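Long-range contacts in N-(5'-phosphoribosyl)anthranilate isomerase (Pyrococcus furiosus, PDB 4AAJ), which catalyses the isomerisation of N-(5-phosphoribosyl)anthranilate to 1-(2-carboxyphenylamino)-1-deoxyribulose 5-phosphate, the third step from chorismate to tryptophan: residues A41-V46 with P71-S76; I36-A41 with E66-P71; R137-I142 with S168-K173. All blocks are in the same frame, centred on the assembly; numbering follows the deposited sequence.

Contact 1. Residues A41-V46 with P71-S76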
loop_
_atom_site.group_PDB
_atom_site.type_symbol
_atom_site.label_atom_id
_atom_site.label_comp_id
_atom_site.label_asym_id
_atom_site.label_seq_id
_atom_site.Cartn_x
_atom_site.Cartn_y
_atom_site.Cartn_z
ATOM N N ALA A 41 3.049 4.638 -12.801
ATOM C CA ALA A 41 2.256 4.079 -11.687
ATOM C C ALA A 41 0.865 4.689 -11.511
ATOM O O ALA A 41 0.611 5.831 -11.901
ATOM C CB ALA A 41 3.035 4.178 -10.387
ATOM N N ASP A 42 -0.034 3.923 -10.896
ATOM C CA ASP A 42 -1.381 4.395 -10.594
ATOM C C ASP A 42 -1.436 5.171 -9.273
ATOM O O ASP A 42 -2.303 6.017 -9.061
ATOM C CB ASP A 42 -2.354 3.213 -10.546
ATOM C CG ASP A 42 -2.438 2.465 -11.877
ATOM O OD1 ASP A 42 -2.806 3.100 -12.887
ATOM O OD2 ASP A 42 -2.118 1.257 -11.908
ATOM N N ALA A 43 -0.517 4.852 -8.373
ATOM C CA ALA A 43 -0.474 5.517 -7.073
ATOM C C ALA A 43 0.924 5.417 -6.490
ATOM O O ALA A 43 1.740 4.606 -6.929
ATOM C CB ALA A 43 -1.507 4.919 -6.112
ATOM N N THR A 44 1.190 6.242 -5.481
ATOM C CA THR A 44 2.462 6.168 -4.766
ATOM C C THR A 44 2.166 6.355 -3.272
ATOM O O THR A 44 0.999 6.447 -2.865
ATOM C CB THR A 44 3.497 7.193 -5.321
ATOM O OG1 THR A 44 4.793 6.943 -4.756
ATOM C CG2 THR A 44 3.088 8.636 -5.032
ATOM N N GLY A 45 3.219 6.398 -2.453
ATOM C CA GLY A 45 3.036 6.519 -1.019
ATOM C C GLY A 45 4.254 7.154 -0.389
ATOM O O GLY A 45 5.378 7.013 -0.908
ATOM N N VAL A 46 4.006 7.907 0.676
ATOM C CA VAL A 46 5.079 8.511 1.478
ATOM C C VAL A 46 4.937 8.004 2.906
ATOM O O VAL A 46 3.831 7.971 3.447
ATOM C CB VAL A 46 5.086 10.054 1.429
ATOM C CG1 VAL A 46 5.490 10.554 0.038
ATOM C CG2 VAL A 46 3.764 10.674 1.876
ATOM N N PRO A 71 -2.689 9.620 -6.950
ATOM C CA PRO A 71 -2.917 9.518 -5.507
ATOM C C PRO A 71 -1.622 9.221 -4.752
ATOM O O PRO A 71 -0.860 8.331 -5.139
ATOM C CB PRO A 71 -3.876 8.332 -5.399
ATOM C CG PRO A 71 -4.674 8.432 -6.669
ATOM C CD PRO A 71 -3.676 8.827 -7.718
ATOM N N VAL A 72 -1.394 9.987 -3.692
ATOM C CA VAL A 72 -0.267 9.743 -2.798
ATOM C C VAL A 72 -0.818 9.297 -1.444
ATOM O O VAL A 72 -1.515 10.044 -0.752
ATOM C CB VAL A 72 0.593 11.015 -2.629
ATOM C CG1 VAL A 72 1.745 10.776 -1.638
ATOM C CG2 VAL A 72 1.154 11.439 -3.970
ATOM N N PHE A 73 -0.517 8.060 -1.078
ATOM C CA PHE A 73 -0.947 7.540 0.207
ATOM C C PHE A 73 -0.003 8.033 1.310
ATOM O O PHE A 73 1.202 7.922 1.175
ATOM C CB PHE A 73 -0.983 6.013 0.161
ATOM C CG PHE A 73 -2.221 5.472 -0.525
ATOM C CD1 PHE A 73 -2.289 5.400 -1.917
ATOM C CD2 PHE A 73 -3.320 5.078 0.230
ATOM C CE1 PHE A 73 -3.454 4.935 -2.550
ATOM C CE2 PHE A 73 -4.480 4.601 -0.387
ATOM C CZ PHE A 73 -4.541 4.538 -1.781
ATOM N N LEU A 74 -0.576 8.581 2.372
ATOM C CA LEU A 74 0.189 8.854 3.601
ATOM C C LEU A 74 0.253 7.537 4.381
ATOM O O LEU A 74 -0.766 7.058 4.880
ATOM C CB LEU A 74 -0.516 9.938 4.401
ATOM C CG LEU A 74 0.214 10.544 5.604
ATOM C CD1 LEU A 74 1.368 11.389 5.078
ATOM C CD2 LEU A 74 -0.765 11.370 6.431
ATOM N N VAL A 75 1.446 6.942 4.449
ATOM C CA VAL A 75 1.627 5.571 4.953
ATOM C C VAL A 75 2.234 5.678 6.338
ATOM O O VAL A 75 3.245 6.347 6.503
ATOM C CB VAL A 75 2.604 4.779 4.064
ATOM C CG1 VAL A 75 2.774 3.344 4.552
ATOM C CG2 VAL A 75 2.153 4.795 2.597
ATOM N N SER A 76 1.632 5.030 7.324
ATOM C CA SER A 76 2.179 5.114 8.674
ATOM C C SER A 76 1.769 3.934 9.554
ATOM O O SER A 76 0.745 3.275 9.309
ATOM C CB SER A 76 1.716 6.405 9.323
ATOM O OG SER A 76 2.389 6.642 10.562
#
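The ring of F73 meets A43 and T44 with its edge. The carbonyl oxygen of T44 lies in the ring plane, 3.6 Å from F73 CD1, and the methyl CB of A43 sits near the same plane, 4.1 Å from F73 CE1. Both groups thus stand at the rim of the ring; beyond the two segments, F73 meets the ring of Y95 at an inclination of about 55° and touches K24. Placing CG anti to the carbonyl carbon and beside its own backbone N (chi1 -79°) turns the CD1 edge of the ring toward T44 O. That oxygen also accepts the backbone N-H of F73, with T44 O to F73 N at 2.8 Å and the N-H pointing almost straight at it (178°).

The other bonds continue a parallel ladder: T44 N to P71 O at 2.9 Å, V46 N to F73 O at 2.8 Å and V75 N to V46 O at 2.8 Å. Here the second and third strands of the (beta/alpha)8 barrel run side by side, as the first and last members of the unit strand 43-47, helix 58-67, strand 72-76. The side chains of T44, V46, V72 and L74 share the helix-facing surface. T44 and V72 lie alongside, pointing the same way, with T44 CG2 3.6 Å from V72 CG2, while T44 OG1 is turned to I25 O on the first strand. V46 instead slants across V72, and its CG2 also reaches L74 CD1 at 4.1 Å. I64 of helix 58-67 packs against both V46 and V72, whereas L74 turns to W84 and A87 of helix 81-91. On the surface that carries F73, G45 contributes no side chain, and V75 CG2 comes close over its backbone.

Contact 2. Residues I36-A41 with E66-P71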
loop_
_atom_site.group_PDB
_atom_site.type_symbol
_atom_site.label_atom_id
_atom_site.label_comp_id
_atom_site.label_asym_id
_atom_site.label_seq_id
_atom_site.Cartn_x
_atom_site.Cartn_y
_atom_site.Cartn_z
ATOM N N ILE A 36 9.484 10.178 -11.442
ATOM C CA ILE A 36 9.737 8.834 -11.949
ATOM C C ILE A 36 8.490 7.933 -11.863
ATOM O O ILE A 36 8.094 7.326 -12.864
ATOM C CB ILE A 36 10.941 8.188 -11.215
ATOM C CG1 ILE A 36 12.197 9.066 -11.369
ATOM C CG2 ILE A 36 11.204 6.786 -11.734
ATOM C CD1 ILE A 36 13.309 8.763 -10.378
ATOM N N VAL A 37 7.869 7.862 -10.681
ATOM C CA VAL A 37 6.711 6.981 -10.470
ATOM C C VAL A 37 5.443 7.498 -11.164
ATOM O O VAL A 37 4.646 6.711 -11.677
ATOM C CB VAL A 37 6.465 6.646 -8.962
ATOM C CG1 VAL A 37 7.728 6.083 -8.328
ATOM C CG2 VAL A 37 5.979 7.855 -8.180
ATOM N N GLU A 38 5.284 8.821 -11.200
ATOM C CA GLU A 38 4.171 9.480 -11.889
ATOM C C GLU A 38 4.047 9.112 -13.359
ATOM O O GLU A 38 2.963 9.217 -13.927
ATOM C CB GLU A 38 4.340 10.987 -11.825
ATOM C CG GLU A 38 3.526 11.674 -10.758
ATOM C CD GLU A 38 3.734 13.166 -10.794
ATOM O OE1 GLU A 38 4.763 13.617 -11.346
ATOM O OE2 GLU A 38 2.872 13.890 -10.271
ATOM N N LYS A 39 5.157 8.708 -13.971
ATOM C CA LYS A 39 5.175 8.360 -15.396
ATOM C C LYS A 39 4.348 7.117 -15.724
ATOM O O LYS A 39 3.682 7.078 -16.762
ATOM C CB LYS A 39 6.609 8.192 -15.909
ATOM C CG LYS A 39 7.360 9.504 -16.076
ATOM C CD LYS A 39 8.486 9.380 -17.093
ATOM C CE LYS A 39 9.202 10.708 -17.299
ATOM N NZ LYS A 39 9.983 11.140 -16.103
ATOM N N HIS A 40 4.385 6.116 -14.840
ATOM C CA HIS A 40 3.772 4.812 -15.126
ATOM C C HIS A 40 2.851 4.251 -14.060
ATOM O O HIS A 40 1.953 3.473 -14.374
ATOM C CB HIS A 40 4.847 3.779 -15.479
ATOM C CG HIS A 40 5.660 4.133 -16.709
ATOM N ND1 HIS A 40 5.106 4.283 -17.929
ATOM C CD2 HIS A 40 7.029 4.351 -16.871
ATOM C CE1 HIS A 40 6.066 4.591 -18.824
ATOM N NE2 HIS A 40 7.242 4.632 -18.175
ATOM N N ALA A 41 3.049 4.638 -12.801
ATOM C CA ALA A 41 2.256 4.079 -11.687
ATOM C C ALA A 41 0.865 4.689 -11.511
ATOM O O ALA A 41 0.611 5.831 -11.901
ATOM C CB ALA A 41 3.035 4.178 -10.387
ATOM N N GLU A 66 1.249 17.776 -2.712
ATOM C CA GLU A 66 0.750 18.938 -3.446
ATOM C C GLU A 66 1.153 18.958 -4.923
ATOM O O GLU A 66 0.507 19.654 -5.724
ATOM C CB GLU A 66 1.175 20.239 -2.757
ATOM C CG GLU A 66 2.638 20.588 -2.985
ATOM C CD GLU A 66 3.118 21.765 -2.164
ATOM O OE1 GLU A 66 2.276 22.479 -1.573
ATOM O OE2 GLU A 66 4.360 21.968 -2.128
ATOM N N ASN A 67 2.212 18.233 -5.281
ATOM C CA ASN A 67 2.743 18.259 -6.648
ATOM C C ASN A 67 2.393 17.035 -7.494
ATOM O O ASN A 67 2.750 16.953 -8.674
ATOM C CB ASN A 67 4.257 18.441 -6.605
ATOM C CG ASN A 67 4.645 19.844 -6.214
ATOM O OD1 ASN A 67 5.235 20.083 -5.150
ATOM N ND2 ASN A 67 4.283 20.796 -7.056
ATOM N N SER A 68 1.706 16.074 -6.886
ATOM C CA SER A 68 1.495 14.804 -7.549
ATOM C C SER A 68 0.254 14.762 -8.451
ATOM O O SER A 68 -0.809 15.253 -8.092
ATOM C CB SER A 68 1.411 13.684 -6.514
ATOM O OG SER A 68 1.292 12.429 -7.153
ATOM N N ALA A 69 0.413 14.128 -9.603
ATOM C CA ALA A 69 -0.700 13.909 -10.528
ATOM C C ALA A 69 -1.416 12.585 -10.235
ATOM O O ALA A 69 -2.442 12.278 -10.848
ATOM C CB ALA A 69 -0.195 13.944 -11.965
ATOM N N ILE A 70 -0.881 11.801 -9.296
ATOM C CA ILE A 70 -1.485 10.505 -8.924
ATOM C C ILE A 70 -1.754 10.470 -7.409
ATOM O O ILE A 70 -1.156 11.229 -6.661
ATOM C CB ILE A 70 -0.609 9.295 -9.371
ATOM C CG1 ILE A 70 0.776 9.302 -8.685
ATOM C CG2 ILE A 70 -0.513 9.224 -10.902
ATOM C CD1 ILE A 70 1.633 8.072 -8.991
ATOM N N PRO A 71 -2.689 9.620 -6.950
ATOM C CA PRO A 71 -2.917 9.518 -5.507
ATOM C C PRO A 71 -1.622 9.221 -4.752
ATOM O O PRO A 71 -0.860 8.331 -5.139
ATOM C CB PRO A 71 -3.876 8.332 -5.399
ATOM C CG PRO A 71 -4.674 8.432 -6.669
ATOM C CD PRO A 71 -3.676 8.827 -7.718
#
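E38 and I70 carry this contact between two helix-to-strand connections of the (beta/alpha)8 barrel, on the side where the strands begin, opposite the strand ends that bear the active site in barrels of this kind. The innermost polar contact is the backbone N-H of A69 donating to the carboxylate of E38, A69 N to E38 OE2 at 2.6 Å with an angle of 156° at the hydrogen. OE2 receives it through its anti lone pair, the one directed away from the other oxygen. The same oxygen closes on S68 CA at 3.2 Å, and A69 CB lies 3.5 Å from E38 OE2, so one carboxylate oxygen fits into the bend of the 68-69 backbone. Beyond CG the E38 chain is extended, which carries the carboxylate across to the 68-69 backbone.

The apolar half of the first shell belongs to I70, whose side chain crosses that of E38 at a slant. Its CD1 lies 4.1 Å from E38 CA and reaches both V37 CG2 and A41 CB, while I70 CG2 is 3.7 Å from A41 O. With CG1 between the backbone N and the carbonyl carbon (chi1 62°), the ethyl arm is directed toward E38 CA and A41.

Further out, V37 O accepts from two backbone donors, H40 N and A41 N, fixing the turn that presents A41 to I70. V37 and A41 also touch I25 on the first strand. The opposing loop is braced internally: S68 OG donates to I70 O at 2.8 Å, approaching 19° out of the carbonyl plane.

Contact 3. Residues R137-I142 with S168-K173; sequences RLLSEI and SLVARK
V170 meets L138, L139 and I142 in the packing of two neighbouring outer helices of the (beta/alpha)8 barrel, 131-144 and 165-173, which are linked through strand 149-153. Their segment axes approach to 10.4 Å at 45°, and the nearest CA pair, L139 CA to V170 CA, is 6.7 Å apart.

The tight part centres on V170. CG1 stands anti to the backbone N (chi1 -177°), which sends it between two partners, L139 CD2 at 3.9 Å and I142 CD1 at 4.0 Å, while V170 CG2 turns to L138 CD2, also at 4.0 Å. A135, one turn before L138 and L139 on the same helix, touches V170 as well; the spacing A135, L138, L139, I142 is that of a hole receiving a knob, although the axes are too oblique for a coiled coil. The barrel wall closes this part, with L152 against both L138 and V170, and F122 against L138 and I142.

Toward solvent the contact thins to L139 and K173, whose side chains cross at about a right angle. L139 CD1 rests 3.7 Å from K173 CG, so the aliphatic base of the lysine does the touching; a bend at chi2 (-98°) then leads NZ away from the other helix. Replacing L139 with an alanine would probably leave V170 CG1 without the methyl of L139 CD2 that packs on it, and K173 CB and CG without the leucine they rest on.

Elsewhere on helix 131-144, on ground that V170 and K173 do not reach, two polar contacts stay within the helix. R137 NH2 pairs with E141 OE1 at 3.5 Å, and R137 O accepts two donors, S140 OG and E141 N, both arriving from the same face of its carbonyl plane.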
loop_
_atom_site.group_PDB
_atom_site.type_symbol
_atom_site.label_atom_id
_atom_site.label_comp_id
_atom_site.label_asym_id
_atom_site.label_seq_id
_atom_site.Cartn_x
_atom_site.Cartn_y
_atom_site.Cartn_z
ATOM N N ARG A 137 -10.494 -16.495 8.212
ATOM C CA ARG A 137 -10.181 -15.777 9.447
ATOM C C ARG A 137 -9.785 -14.313 9.181
ATOM O O ARG A 137 -10.255 -13.400 9.862
ATOM C CB ARG A 137 -9.046 -16.462 10.198
ATOM C CG ARG A 137 -8.749 -15.828 11.546
ATOM C CD ARG A 137 -7.264 -15.843 11.852
ATOM N NE ARG A 137 -6.856 -14.607 12.517
ATOM C CZ ARG A 137 -5.666 -14.393 13.077
ATOM N NH1 ARG A 137 -4.732 -15.337 13.072
ATOM N NH2 ARG A 137 -5.411 -13.221 13.654
ATOM N N LEU A 138 -8.903 -14.104 8.209
ATOM C CA LEU A 138 -8.506 -12.743 7.843
ATOM C C LEU A 138 -9.699 -11.959 7.293
ATOM O O LEU A 138 -9.814 -10.758 7.544
ATOM C CB LEU A 138 -7.356 -12.758 6.833
ATOM C CG LEU A 138 -6.598 -11.452 6.570
ATOM C CD1 LEU A 138 -5.735 -11.049 7.761
ATOM C CD2 LEU A 138 -5.735 -11.640 5.335
ATOM N N LEU A 139 -10.581 -12.641 6.563
ATOM C CA LEU A 139 -11.795 -12.018 6.014
ATOM C C LEU A 139 -12.757 -11.474 7.074
ATOM O O LEU A 139 -13.345 -10.409 6.883
ATOM C CB LEU A 139 -12.520 -12.960 5.044
ATOM C CG LEU A 139 -11.907 -13.124 3.647
ATOM C CD1 LEU A 139 -12.459 -14.374 2.972
ATOM C CD2 LEU A 139 -12.127 -11.901 2.762
ATOM N N SER A 140 -12.915 -12.189 8.187
ATOM C CA SER A 140 -13.730 -11.672 9.295
ATOM C C SER A 140 -13.011 -10.531 10.011
ATOM O O SER A 140 -13.649 -9.611 10.521
ATOM C CB SER A 140 -14.109 -12.780 10.285
ATOM O OG SER A 140 -12.964 -13.466 10.750
ATOM N N GLU A 141 -11.681 -10.602 10.035
ATOM C CA GLU A 141 -10.829 -9.542 10.577
ATOM C C GLU A 141 -10.963 -8.268 9.730
ATOM O O GLU A 141 -11.001 -7.159 10.269
ATOM C CB GLU A 141 -9.382 -10.036 10.602
ATOM C CG GLU A 141 -8.389 -9.205 11.399
ATOM C CD GLU A 141 -6.976 -9.768 11.302
ATOM O OE1 GLU A 141 -6.818 -11.012 11.351
ATOM O OE2 GLU A 141 -6.021 -8.969 11.166
ATOM N N ILE A 142 -11.056 -8.453 8.412
ATOM C CA ILE A 142 -11.250 -7.377 7.432
ATOM C C ILE A 142 -12.645 -6.729 7.536
ATOM O O ILE A 142 -12.760 -5.503 7.577
ATOM C CB ILE A 142 -10.954 -7.889 5.997
ATOM C CG1 ILE A 142 -9.441 -8.105 5.813
ATOM C CG2 ILE A 142 -11.500 -6.952 4.926
ATOM C CD1 ILE A 142 -9.067 -8.973 4.627
ATOM N N SER A 168 -4.396 -15.657 -2.366
ATOM C CA SER A 168 -5.256 -16.115 -3.468
ATOM C C SER A 168 -6.739 -16.142 -3.120
ATOM O O SER A 168 -7.576 -15.690 -3.905
ATOM C CB SER A 168 -4.833 -17.518 -3.926
ATOM O OG SER A 168 -3.789 -17.451 -4.883
ATOM N N LEU A 169 -7.046 -16.672 -1.940
ATOM C CA LEU A 169 -8.422 -16.896 -1.504
ATOM C C LEU A 169 -9.091 -15.657 -0.914
ATOM O O LEU A 169 -10.309 -15.480 -1.038
ATOM C CB LEU A 169 -8.465 -18.047 -0.506
ATOM C CG LEU A 169 -7.953 -19.394 -1.034
ATOM C CD1 LEU A 169 -7.660 -20.321 0.129
ATOM C CD2 LEU A 169 -8.928 -20.034 -2.020
ATOM N N VAL A 170 -8.298 -14.797 -0.274
ATOM C CA VAL A 170 -8.815 -13.502 0.165
ATOM C C VAL A 170 -9.119 -12.660 -1.076
ATOM O O VAL A 170 -10.177 -12.040 -1.157
ATOM C CB VAL A 170 -7.849 -12.753 1.121
ATOM C CG1 VAL A 170 -8.470 -11.444 1.594
ATOM C CG2 VAL A 170 -7.497 -13.609 2.328
ATOM N N ALA A 171 -8.204 -12.676 -2.039
ATOM C CA ALA A 171 -8.339 -11.883 -3.269
ATOM C C ALA A 171 -9.580 -12.274 -4.088
ATOM O O ALA A 171 -10.174 -11.435 -4.766
ATOM C CB ALA A 171 -7.077 -11.973 -4.109
ATOM N N ARG A 172 -9.961 -13.547 -4.003
ATOM C CA ARG A 172 -11.171 -14.047 -4.664
ATOM C C ARG A 172 -12.455 -13.485 -4.057
ATOM O O ARG A 172 -13.439 -13.263 -4.772
ATOM C CB ARG A 172 -11.197 -15.576 -4.665
ATOM C CG ARG A 172 -10.327 -16.203 -5.744
ATOM C CD ARG A 172 -10.494 -17.714 -5.769
ATOM N NE ARG A 172 -11.807 -18.109 -6.282
ATOM C CZ ARG A 172 -12.410 -19.262 -6.006
ATOM N NH1 ARG A 172 -11.828 -20.154 -5.210
ATOM N NH2 ARG A 172 -13.605 -19.523 -6.523
ATOM N N LYS A 173 -12.436 -13.240 -2.751
ATOM C CA LYS A 173 -13.603 -12.732 -2.033
ATOM C C LYS A 173 -13.720 -11.208 -2.071
ATOM O O LYS A 173 -14.826 -10.673 -2.150
ATOM C CB LYS A 173 -13.602 -13.220 -0.580
ATOM C CG LYS A 173 -13.985 -14.684 -0.394
ATOM C CD LYS A 173 -15.448 -14.835 -0.003
ATOM C CE LYS A 173 -15.819 -16.297 0.201
ATOM N NZ LYS A 173 -17.286 -16.471 0.418
#

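Overall arrangement
Contacts 1 and 2 are neighbours in the barrel, with centres 9 Å apart, and they share A41 and P71. Their segments alternate along the chain, since helix 31-38 leads into strand 43-47, and helix 58-67 into strand 72-76. They also touch directly: I70 CD1 packs against the backbone of A43, and V37 CG2 against T44 OG1. Pairing of adjacent strands thus passes without a break into packing of the helix-to-strand connections and of V37 in helix 31-38. Contact 3 comes later in the chain and touches neither, its centre lying 23 Å from contact 1 and 30 Å from contact 2. It joins two outer helices of the same barrel, across the chain's centre from contact 2.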